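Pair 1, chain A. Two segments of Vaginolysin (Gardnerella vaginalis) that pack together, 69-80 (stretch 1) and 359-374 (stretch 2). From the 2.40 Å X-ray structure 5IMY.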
# COMPACT_ATOMS: atom_id res chain seq x y z
N LYS A 69 8.99 11.26 -2.93
CA LYS A 69 10.22 11.73 -3.56
C LYS A 69 10.88 10.59 -4.32
O LYS A 69 11.18 9.55 -3.74
CB LYS A 69 11.16 12.31 -2.51
CG LYS A 69 12.52 12.72 -3.04
CD LYS A 69 13.54 11.59 -2.94
CE LYS A 69 14.96 12.14 -2.92
NZ LYS A 69 15.87 11.34 -3.78
N LYS A 70 11.10 10.79 -5.61
CA LYS A 70 11.79 9.83 -6.46
C LYS A 70 13.03 10.47 -7.07
O LYS A 70 13.33 11.65 -6.84
CB LYS A 70 10.87 9.31 -7.57
CG LYS A 70 9.75 8.42 -7.08
CD LYS A 70 9.28 7.51 -8.19
CE LYS A 70 8.05 6.73 -7.79
NZ LYS A 70 6.92 7.11 -8.65
N ASN A 71 13.74 9.68 -7.87
CA ASN A 71 14.90 10.15 -8.61
C ASN A 71 14.87 9.52 -9.99
O ASN A 71 14.52 8.35 -10.14
CB ASN A 71 16.21 9.78 -7.89
CG ASN A 71 17.41 9.86 -8.81
OD1 ASN A 71 18.05 10.90 -8.93
ND2 ASN A 71 17.73 8.74 -9.46
N ILE A 72 15.23 10.31 -11.00
CA ILE A 72 15.37 9.82 -12.37
C ILE A 72 16.83 9.94 -12.76
O ILE A 72 17.45 10.99 -12.55
CB ILE A 72 14.47 10.60 -13.35
CG1 ILE A 72 14.56 9.96 -14.75
CG2 ILE A 72 14.81 12.09 -13.34
CD1 ILE A 72 14.62 10.94 -15.91
N THR A 73 17.38 8.86 -13.31
CA THR A 73 18.72 8.87 -13.90
C THR A 73 18.59 8.39 -15.34
O THR A 73 17.98 7.35 -15.59
CB THR A 73 19.69 7.98 -13.12
OG1 THR A 73 19.64 8.31 -11.73
CG2 THR A 73 21.11 8.16 -13.63
N ASN A 74 19.17 9.13 -16.27
CA ASN A 74 19.08 8.81 -17.68
C ASN A 74 20.46 8.87 -18.31
O ASN A 74 21.22 9.82 -18.07
CB ASN A 74 18.13 9.77 -18.41
CG ASN A 74 17.74 9.27 -19.78
OD1 ASN A 74 17.67 8.06 -20.02
ND2 ASN A 74 17.47 10.19 -20.69
N THR A 75 20.79 7.85 -19.10
CA THR A 75 22.05 7.79 -19.83
C THR A 75 21.73 7.54 -21.29
O THR A 75 21.10 6.53 -21.62
CB THR A 75 22.96 6.69 -19.27
OG1 THR A 75 23.21 6.92 -17.88
CG2 THR A 75 24.28 6.64 -20.02
N THR A 76 22.16 8.45 -22.16
CA THR A 76 21.89 8.33 -23.58
C THR A 76 23.07 8.85 -24.38
O THR A 76 23.85 9.69 -23.90
CB THR A 76 20.62 9.11 -23.97
OG1 THR A 76 20.35 8.94 -25.37
CG2 THR A 76 20.77 10.60 -23.66
N SER A 77 23.21 8.34 -25.60
CA SER A 77 24.20 8.83 -26.55
C SER A 77 23.54 9.43 -27.79
O SER A 77 24.25 9.80 -28.73
CB SER A 77 25.14 7.69 -26.97
OG SER A 77 24.49 6.79 -27.84
N ASN A 78 22.22 9.53 -27.80
CA ASN A 78 21.45 9.97 -28.96
C ASN A 78 20.89 11.36 -28.64
O ASN A 78 19.79 11.50 -28.12
CB ASN A 78 20.35 8.97 -29.27
CG ASN A 78 19.69 9.21 -30.61
OD1 ASN A 78 18.62 9.80 -30.69
ND2 ASN A 78 20.35 8.76 -31.68
N LEU A 79 21.67 12.39 -28.96
CA LEU A 79 21.32 13.76 -28.61
C LEU A 79 20.44 14.38 -29.69
O LEU A 79 20.60 14.11 -30.88
CB LEU A 79 22.58 14.61 -28.43
CG LEU A 79 23.44 14.29 -27.20
CD1 LEU A 79 24.34 13.09 -27.47
CD2 LEU A 79 24.26 15.51 -26.80
N SER A 80 19.51 15.22 -29.25
CA SER A 80 18.56 15.84 -30.16
C SER A 80 19.20 16.99 -30.92
O SER A 80 20.05 17.72 -30.40
CB SER A 80 17.34 16.36 -29.39
OG SER A 80 16.59 15.29 -28.85
N GLU A 359 35.24 5.56 -28.99
CA GLU A 359 34.12 4.99 -28.27
C GLU A 359 32.97 5.98 -28.20
O GLU A 359 33.17 7.17 -27.93
CB GLU A 359 34.55 4.59 -26.85
CG GLU A 359 34.95 3.13 -26.71
CD GLU A 359 35.65 2.84 -25.40
OE1 GLU A 359 35.51 3.65 -24.45
OE2 GLU A 359 36.35 1.81 -25.31
N VAL A 360 31.76 5.48 -28.45
CA VAL A 360 30.57 6.31 -28.33
C VAL A 360 30.50 6.87 -26.91
O VAL A 360 30.71 6.15 -25.93
CB VAL A 360 29.31 5.51 -28.68
CG1 VAL A 360 28.06 6.35 -28.50
CG2 VAL A 360 29.40 4.99 -30.11
N ALA A 361 30.20 8.16 -26.81
CA ALA A 361 30.11 8.84 -25.52
C ALA A 361 28.65 8.95 -25.09
O ALA A 361 27.76 9.19 -25.92
CB ALA A 361 30.73 10.23 -25.60
N THR A 362 28.41 8.77 -23.80
CA THR A 362 27.08 8.83 -23.23
C THR A 362 26.99 9.98 -22.23
O THR A 362 27.96 10.30 -21.55
CB THR A 362 26.70 7.51 -22.53
OG1 THR A 362 27.63 7.25 -21.47
CG2 THR A 362 26.71 6.35 -23.52
N LEU A 363 25.81 10.58 -22.16
CA LEU A 363 25.53 11.68 -21.23
C LEU A 363 24.62 11.17 -20.13
O LEU A 363 23.53 10.66 -20.41
CB LEU A 363 24.89 12.86 -21.95
CG LEU A 363 25.87 13.81 -22.66
CD1 LEU A 363 26.47 13.15 -23.89
CD2 LEU A 363 25.18 15.11 -23.03
N GLN A 364 25.07 11.30 -18.89
CA GLN A 364 24.29 10.90 -17.72
C GLN A 364 23.62 12.14 -17.14
O GLN A 364 24.29 13.13 -16.83
CB GLN A 364 25.18 10.22 -16.68
CG GLN A 364 24.51 10.01 -15.33
CD GLN A 364 25.36 9.19 -14.38
OE1 GLN A 364 25.67 8.03 -14.64
NE2 GLN A 364 25.75 9.80 -13.26
N SER A 365 22.30 12.08 -17.00
CA SER A 365 21.53 13.15 -16.38
C SER A 365 20.65 12.55 -15.30
O SER A 365 19.99 11.53 -15.52
CB SER A 365 20.67 13.88 -17.42
OG SER A 365 21.48 14.51 -18.39
N ASN A 366 20.66 13.18 -14.12
CA ASN A 366 19.82 12.72 -13.03
C ASN A 366 19.30 13.93 -12.26
O ASN A 366 19.94 14.98 -12.21
CB ASN A 366 20.57 11.77 -12.08
CG ASN A 366 21.52 12.49 -11.15
OD1 ASN A 366 22.21 13.43 -11.55
ND2 ASN A 366 21.56 12.06 -9.90
N SER A 367 18.13 13.76 -11.65
CA SER A 367 17.50 14.83 -10.90
C SER A 367 16.47 14.23 -9.96
O SER A 367 15.75 13.30 -10.33
CB SER A 367 16.82 15.84 -11.83
OG SER A 367 16.02 16.74 -11.09
N ASP A 368 16.41 14.76 -8.74
CA ASP A 368 15.36 14.39 -7.81
C ASP A 368 14.08 15.12 -8.17
O ASP A 368 14.10 16.22 -8.73
CB ASP A 368 15.76 14.71 -6.37
CG ASP A 368 16.83 13.77 -5.84
OD1 ASP A 368 17.09 12.73 -6.48
OD2 ASP A 368 17.41 14.08 -4.77
N TYR A 369 12.95 14.50 -7.84
CA TYR A 369 11.65 15.10 -8.09
C TYR A 369 10.61 14.35 -7.28
O TYR A 369 10.80 13.19 -6.91
CB TYR A 369 11.30 15.07 -9.58
CG TYR A 369 10.95 13.69 -10.09
CD1 TYR A 369 9.63 13.32 -10.31
CD2 TYR A 369 11.95 12.76 -10.34
CE1 TYR A 369 9.31 12.06 -10.77
CE2 TYR A 369 11.64 11.49 -10.80
CZ TYR A 369 10.32 11.15 -11.01
OH TYR A 369 10.01 9.89 -11.47
N ILE A 370 9.50 15.03 -7.02
CA ILE A 370 8.36 14.46 -6.32
C ILE A 370 7.35 14.02 -7.36
O ILE A 370 6.85 14.84 -8.13
CB ILE A 370 7.76 15.47 -5.33
CG1 ILE A 370 8.61 15.55 -4.06
CG2 ILE A 370 6.31 15.12 -4.97
CD1 ILE A 370 9.24 16.90 -3.83
N GLU A 371 7.05 12.72 -7.39
CA GLU A 371 6.01 12.21 -8.28
C GLU A 371 4.69 12.10 -7.53
O GLU A 371 4.64 11.69 -6.37
CB GLU A 371 6.39 10.84 -8.84
CG GLU A 371 5.39 10.35 -9.89
CD GLU A 371 5.70 8.98 -10.44
OE1 GLU A 371 6.44 8.89 -11.44
OE2 GLU A 371 5.20 7.99 -9.86
N THR A 372 3.61 12.49 -8.21
CA THR A 372 2.25 12.32 -7.71
C THR A 372 1.57 11.22 -8.51
O THR A 372 1.61 11.22 -9.74
CB THR A 372 1.45 13.61 -7.83
OG1 THR A 372 2.09 14.61 -7.04
CG2 THR A 372 0.03 13.41 -7.33
N LYS A 373 0.94 10.30 -7.79
CA LYS A 373 0.07 9.30 -8.38
C LYS A 373 -1.35 9.54 -7.91
O LYS A 373 -1.59 10.24 -6.92
CB LYS A 373 0.52 7.88 -8.03
CG LYS A 373 1.64 7.35 -8.90
CD LYS A 373 1.99 5.93 -8.50
CE LYS A 373 3.31 5.49 -9.11
NZ LYS A 373 4.38 5.44 -8.08
N VAL A 374 -2.31 8.95 -8.62
CA VAL A 374 -3.72 9.18 -8.35
C VAL A 374 -4.48 7.87 -8.54
O VAL A 374 -4.16 7.08 -9.43
CB VAL A 374 -4.29 10.29 -9.27
CG1 VAL A 374 -4.39 9.81 -10.71
CG2 VAL A 374 -5.64 10.77 -8.75
O HOH W 1 26.70 11.09 -27.93

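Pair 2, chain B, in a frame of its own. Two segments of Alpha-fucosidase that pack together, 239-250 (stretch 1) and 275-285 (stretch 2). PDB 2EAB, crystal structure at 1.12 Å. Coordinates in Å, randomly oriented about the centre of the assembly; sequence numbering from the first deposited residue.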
# COMPACT_ATOMS: atom_id res chain seq x y z
N GLY B 239 25.02 8.27 -10.47
CA GLY B 239 25.86 7.21 -11.02
C GLY B 239 25.26 5.81 -11.03
O GLY B 239 25.95 4.86 -11.38
N LEU B 240 23.99 5.68 -10.64
CA LEU B 240 23.30 4.38 -10.70
C LEU B 240 23.38 3.81 -12.12
O LEU B 240 23.04 4.50 -13.08
CB LEU B 240 21.84 4.51 -10.28
CG LEU B 240 21.07 3.20 -10.08
CD1 LEU B 240 21.49 2.53 -8.78
CD2 LEU B 240 19.58 3.46 -10.08
N LEU B 241 23.83 2.57 -12.24
CA LEU B 241 23.93 1.92 -13.55
C LEU B 241 22.60 1.35 -13.96
O LEU B 241 21.87 0.80 -13.14
CB LEU B 241 24.97 0.79 -13.52
CG LEU B 241 26.39 1.14 -13.09
CD1 LEU B 241 27.23 -0.11 -12.97
CD2 LEU B 241 27.02 2.13 -14.06
N TYR B 242 22.27 1.48 -15.24
CA TYR B 242 21.05 0.89 -15.78
C TYR B 242 21.31 0.20 -17.11
O TYR B 242 22.19 0.60 -17.87
CB TYR B 242 19.92 1.92 -15.89
CG TYR B 242 20.19 3.07 -16.83
CD1 TYR B 242 19.87 2.98 -18.19
CD2 TYR B 242 20.74 4.27 -16.37
CE1 TYR B 242 20.11 4.04 -19.06
CE2 TYR B 242 20.98 5.33 -17.23
CZ TYR B 242 20.67 5.21 -18.57
OH TYR B 242 20.91 6.28 -19.40
N ASN B 243 20.53 -0.84 -17.38
CA ASN B 243 20.70 -1.67 -18.57
C ASN B 243 19.36 -2.31 -18.89
O ASN B 243 18.74 -2.95 -18.03
CB ASN B 243 21.77 -2.73 -18.31
CG ASN B 243 22.13 -3.54 -19.55
OD1 ASN B 243 21.31 -4.29 -20.08
ND2 ASN B 243 23.38 -3.42 -20.00
N SER B 244 18.90 -2.13 -20.13
CA SER B 244 17.73 -2.84 -20.62
C SER B 244 18.04 -3.49 -21.96
O SER B 244 18.83 -2.96 -22.76
CB SER B 244 16.52 -1.92 -20.73
OG SER B 244 16.67 -0.98 -21.78
N GLN B 245 17.42 -4.64 -22.21
CA GLN B 245 17.65 -5.39 -23.44
C GLN B 245 16.36 -5.97 -23.97
O GLN B 245 15.50 -6.43 -23.20
CB GLN B 245 18.67 -6.51 -23.21
CG GLN B 245 20.06 -5.98 -22.91
CD GLN B 245 21.07 -7.06 -22.60
OE1 GLN B 245 21.09 -8.13 -23.22
NE2 GLN B 245 21.94 -6.77 -21.64
N ILE B 246 16.22 -5.93 -25.30
CA ILE B 246 15.11 -6.56 -26.00
C ILE B 246 15.68 -7.57 -26.98
O ILE B 246 16.43 -7.21 -27.90
CB ILE B 246 14.23 -5.54 -26.77
CG1 ILE B 246 13.71 -4.44 -25.82
CG2 ILE B 246 13.09 -6.26 -27.51
CD1 ILE B 246 12.75 -3.44 -26.46
N LYS B 247 15.34 -8.83 -26.76
CA LYS B 247 15.74 -9.92 -27.64
C LYS B 247 14.55 -10.29 -28.51
O LYS B 247 13.48 -10.64 -28.01
CB LYS B 247 16.20 -11.12 -26.80
CG LYS B 247 16.72 -12.30 -27.61
CD LYS B 247 17.08 -13.45 -26.68
CE LYS B 247 17.69 -14.62 -27.44
NZ LYS B 247 19.02 -14.30 -28.03
N VAL B 248 14.74 -10.21 -29.83
CA VAL B 248 13.67 -10.45 -30.80
C VAL B 248 13.81 -11.85 -31.40
O VAL B 248 14.81 -12.15 -32.05
CB VAL B 248 13.67 -9.37 -31.91
CG1 VAL B 248 12.51 -9.59 -32.87
CG2 VAL B 248 13.59 -7.97 -31.31
N VAL B 249 12.80 -12.69 -31.17
CA VAL B 249 12.83 -14.08 -31.64
C VAL B 249 11.74 -14.33 -32.68
O VAL B 249 10.55 -14.32 -32.36
CB VAL B 249 12.72 -15.09 -30.47
CG1 VAL B 249 12.91 -16.53 -30.97
CG2 VAL B 249 13.75 -14.78 -29.38
N LEU B 250 12.15 -14.55 -33.92
CA LEU B 250 11.23 -14.85 -35.02
C LEU B 250 10.76 -16.30 -34.94
O LEU B 250 11.57 -17.20 -34.72
CB LEU B 250 11.91 -14.63 -36.38
CG LEU B 250 12.56 -13.29 -36.74
CD1 LEU B 250 13.41 -13.45 -37.99
CD2 LEU B 250 11.51 -12.21 -36.94
N THR B 275 8.28 -13.24 -30.80
CA THR B 275 8.28 -13.05 -29.35
C THR B 275 9.44 -12.15 -28.97
O THR B 275 10.59 -12.38 -29.37
CB THR B 275 8.40 -14.39 -28.58
OG1 THR B 275 7.40 -15.30 -29.06
CG2 THR B 275 8.20 -14.17 -27.07
N LEU B 276 9.13 -11.09 -28.23
CA LEU B 276 10.14 -10.21 -27.66
C LEU B 276 10.33 -10.56 -26.20
O LEU B 276 9.36 -10.71 -25.46
CB LEU B 276 9.70 -8.75 -27.78
CG LEU B 276 10.02 -7.96 -29.05
CD1 LEU B 276 9.59 -8.66 -30.33
CD2 LEU B 276 9.41 -6.57 -28.96
N TYR B 277 11.59 -10.71 -25.80
CA TYR B 277 11.95 -10.88 -24.40
C TYR B 277 12.66 -9.63 -23.94
O TYR B 277 13.68 -9.22 -24.52
CB TYR B 277 12.82 -12.12 -24.21
CG TYR B 277 12.10 -13.40 -24.55
CD1 TYR B 277 11.24 -14.01 -23.63
CD2 TYR B 277 12.27 -14.01 -25.79
CE1 TYR B 277 10.57 -15.19 -23.94
CE2 TYR B 277 11.60 -15.18 -26.11
CZ TYR B 277 10.76 -15.77 -25.18
OH TYR B 277 10.09 -16.93 -25.49
N ILE B 278 12.11 -9.01 -22.90
CA ILE B 278 12.58 -7.71 -22.42
C ILE B 278 12.99 -7.84 -20.96
O ILE B 278 12.21 -8.31 -20.12
CB ILE B 278 11.49 -6.63 -22.57
CG1 ILE B 278 11.04 -6.51 -24.03
CG2 ILE B 278 11.99 -5.28 -22.04
CD1 ILE B 278 9.53 -6.47 -24.21
N ALA B 279 14.22 -7.44 -20.65
CA ALA B 279 14.69 -7.42 -19.27
C ALA B 279 15.38 -6.11 -18.97
O ALA B 279 15.86 -5.42 -19.88
CB ALA B 279 15.63 -8.59 -19.01
N ALA B 280 15.44 -5.76 -17.69
CA ALA B 280 16.11 -4.54 -17.26
C ALA B 280 16.59 -4.70 -15.83
O ALA B 280 16.01 -5.47 -15.05
CB ALA B 280 15.19 -3.35 -17.37
N ALA B 281 17.65 -3.97 -15.49
CA ALA B 281 18.18 -3.97 -14.13
C ALA B 281 19.05 -2.75 -13.90
O ALA B 281 19.53 -2.11 -14.85
CB ALA B 281 19.01 -5.22 -13.88
N THR B 282 19.24 -2.45 -12.62
CA THR B 282 20.23 -1.49 -12.18
C THR B 282 21.17 -2.19 -11.21
O THR B 282 20.95 -3.35 -10.85
CB THR B 282 19.60 -0.28 -11.44
OG1 THR B 282 19.21 -0.69 -10.12
CG2 THR B 282 18.40 0.29 -12.19
N ASP B 283 22.21 -1.47 -10.78
CA ASP B 283 23.07 -1.94 -9.70
C ASP B 283 22.63 -1.45 -8.32
O ASP B 283 23.43 -1.44 -7.38
CB ASP B 283 24.55 -1.59 -9.99
CG ASP B 283 24.83 -0.09 -9.92
OD1 ASP B 283 23.90 0.71 -10.15
OD2 ASP B 283 26.00 0.27 -9.67
N TYR B 284 21.37 -1.05 -8.18
CA TYR B 284 20.81 -0.72 -6.87
C TYR B 284 20.92 -1.92 -5.92
O TYR B 284 20.77 -3.06 -6.35
CB TYR B 284 19.33 -0.32 -6.98
CG TYR B 284 18.69 -0.12 -5.63
CD1 TYR B 284 18.83 1.09 -4.95
CD2 TYR B 284 17.97 -1.14 -5.00
CE1 TYR B 284 18.28 1.29 -3.69
CE2 TYR B 284 17.40 -0.96 -3.74
CZ TYR B 284 17.56 0.26 -3.10
OH TYR B 284 17.00 0.43 -1.84
N LYS B 285 21.17 -1.65 -4.65
CA LYS B 285 20.95 -2.67 -3.62
C LYS B 285 20.47 -1.96 -2.37
O LYS B 285 20.97 -0.88 -2.04
CB LYS B 285 22.22 -3.47 -3.34
CG LYS B 285 22.00 -4.72 -2.49
CD LYS B 285 23.29 -5.53 -2.37
CE LYS B 285 23.16 -6.71 -1.41
NZ LYS B 285 22.11 -7.68 -1.82
O HOH W 2 26.41 2.88 -9.45

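Pair 1 and pair 2 are built on one backbone plan: two neighbouring antiparallel strands, their directions 170° apart in pair 1 and 165° in pair 2. Fourteen central residues superpose with an RMSD of 0.4 Å, and A:Thr73 falls within 0.1 Å of B:Ser244 at CA. The matching main-chain hydrogen bonds accompany this fit. In pair 1, A:Asn74 N donates to A:Ser365 O at 2.6 Å and A:Ser365 N returns the bond to A:Asn74 O at 2.7 Å; at the matching rung of pair 2, B:Gln245 N reaches B:Ala279 O at 2.9 Å and B:Ala279 N reaches B:Gln245 O at 3.0 Å. Between such rungs lie the non-hydrogen-bonded pairs, where CA-H groups approach carbonyls instead, as A:Thr73 CA does A:Ser365 O (3.4 Å) and B:Ser244 CA does B:Ala279 O (3.3 Å).

The bonds of the ladder are made by main-chain atoms, and the side chains on it differ between the pairs. A:Thr75, on a face of the sheet, and A:Thr362, in the loop just before the second strand, match B:Ile246 and B:Leu276, which share a face. The first rule is to keep a methyl at this contact: A:Thr75 CG2 lies 3.6 Å from A:Thr362 CB, while B:Ile246 CG2 lies 3.8 Å from B:Leu276 CG. Pair 2 extends this into a greasy row, with B:Ile246 CG1 also 3.8 Å from B:Ile278 CG1; pair 1 has A:Gln364 at the latter's position. At the closest non-hydrogen-bonded pair, A:Thr73 faces A:Asn366 with CA atoms 4.1 Å apart, and pair 2 has the smaller B:Ser244 and B:Ala280 at the same spacing, B:Ser244 CB resting 3.9 Å from B:Ala280 CB.

The opposite face carries A:Ile72 and A:Ser367, matched by B:Asn243 and B:Ala281. A:Ile72 CB packs 3.9 Å from A:Tyr369 CE2, and A:Ile72 N lies at that ring's edge. B:Asn243 instead uses its OD1 to accept a bond from B:Gln245 NE2 at 3.0 Å, tying together two side chains of one strand.

The clearest divergence comes where A:Tyr369 matches B:Asp283, their CA atoms 1.7 Å apart. Pair 1 continues as strand, A:Lys70 N donating to A:Tyr369 O at 2.7 Å. In pair 2 the second strand has ended, and a side chain takes over the acceptor's job: B:Leu241 N donates to B:Asp283 OD1 at 2.8 Å. One position earlier, A:Asp368 OD1 forms a salt bridge with A:Lys69 NZ at 3.3 Å, whereas B:Thr282 OG1 accepts from B:Tyr284 N at 2.9 Å, bracing the turn out of the sheet.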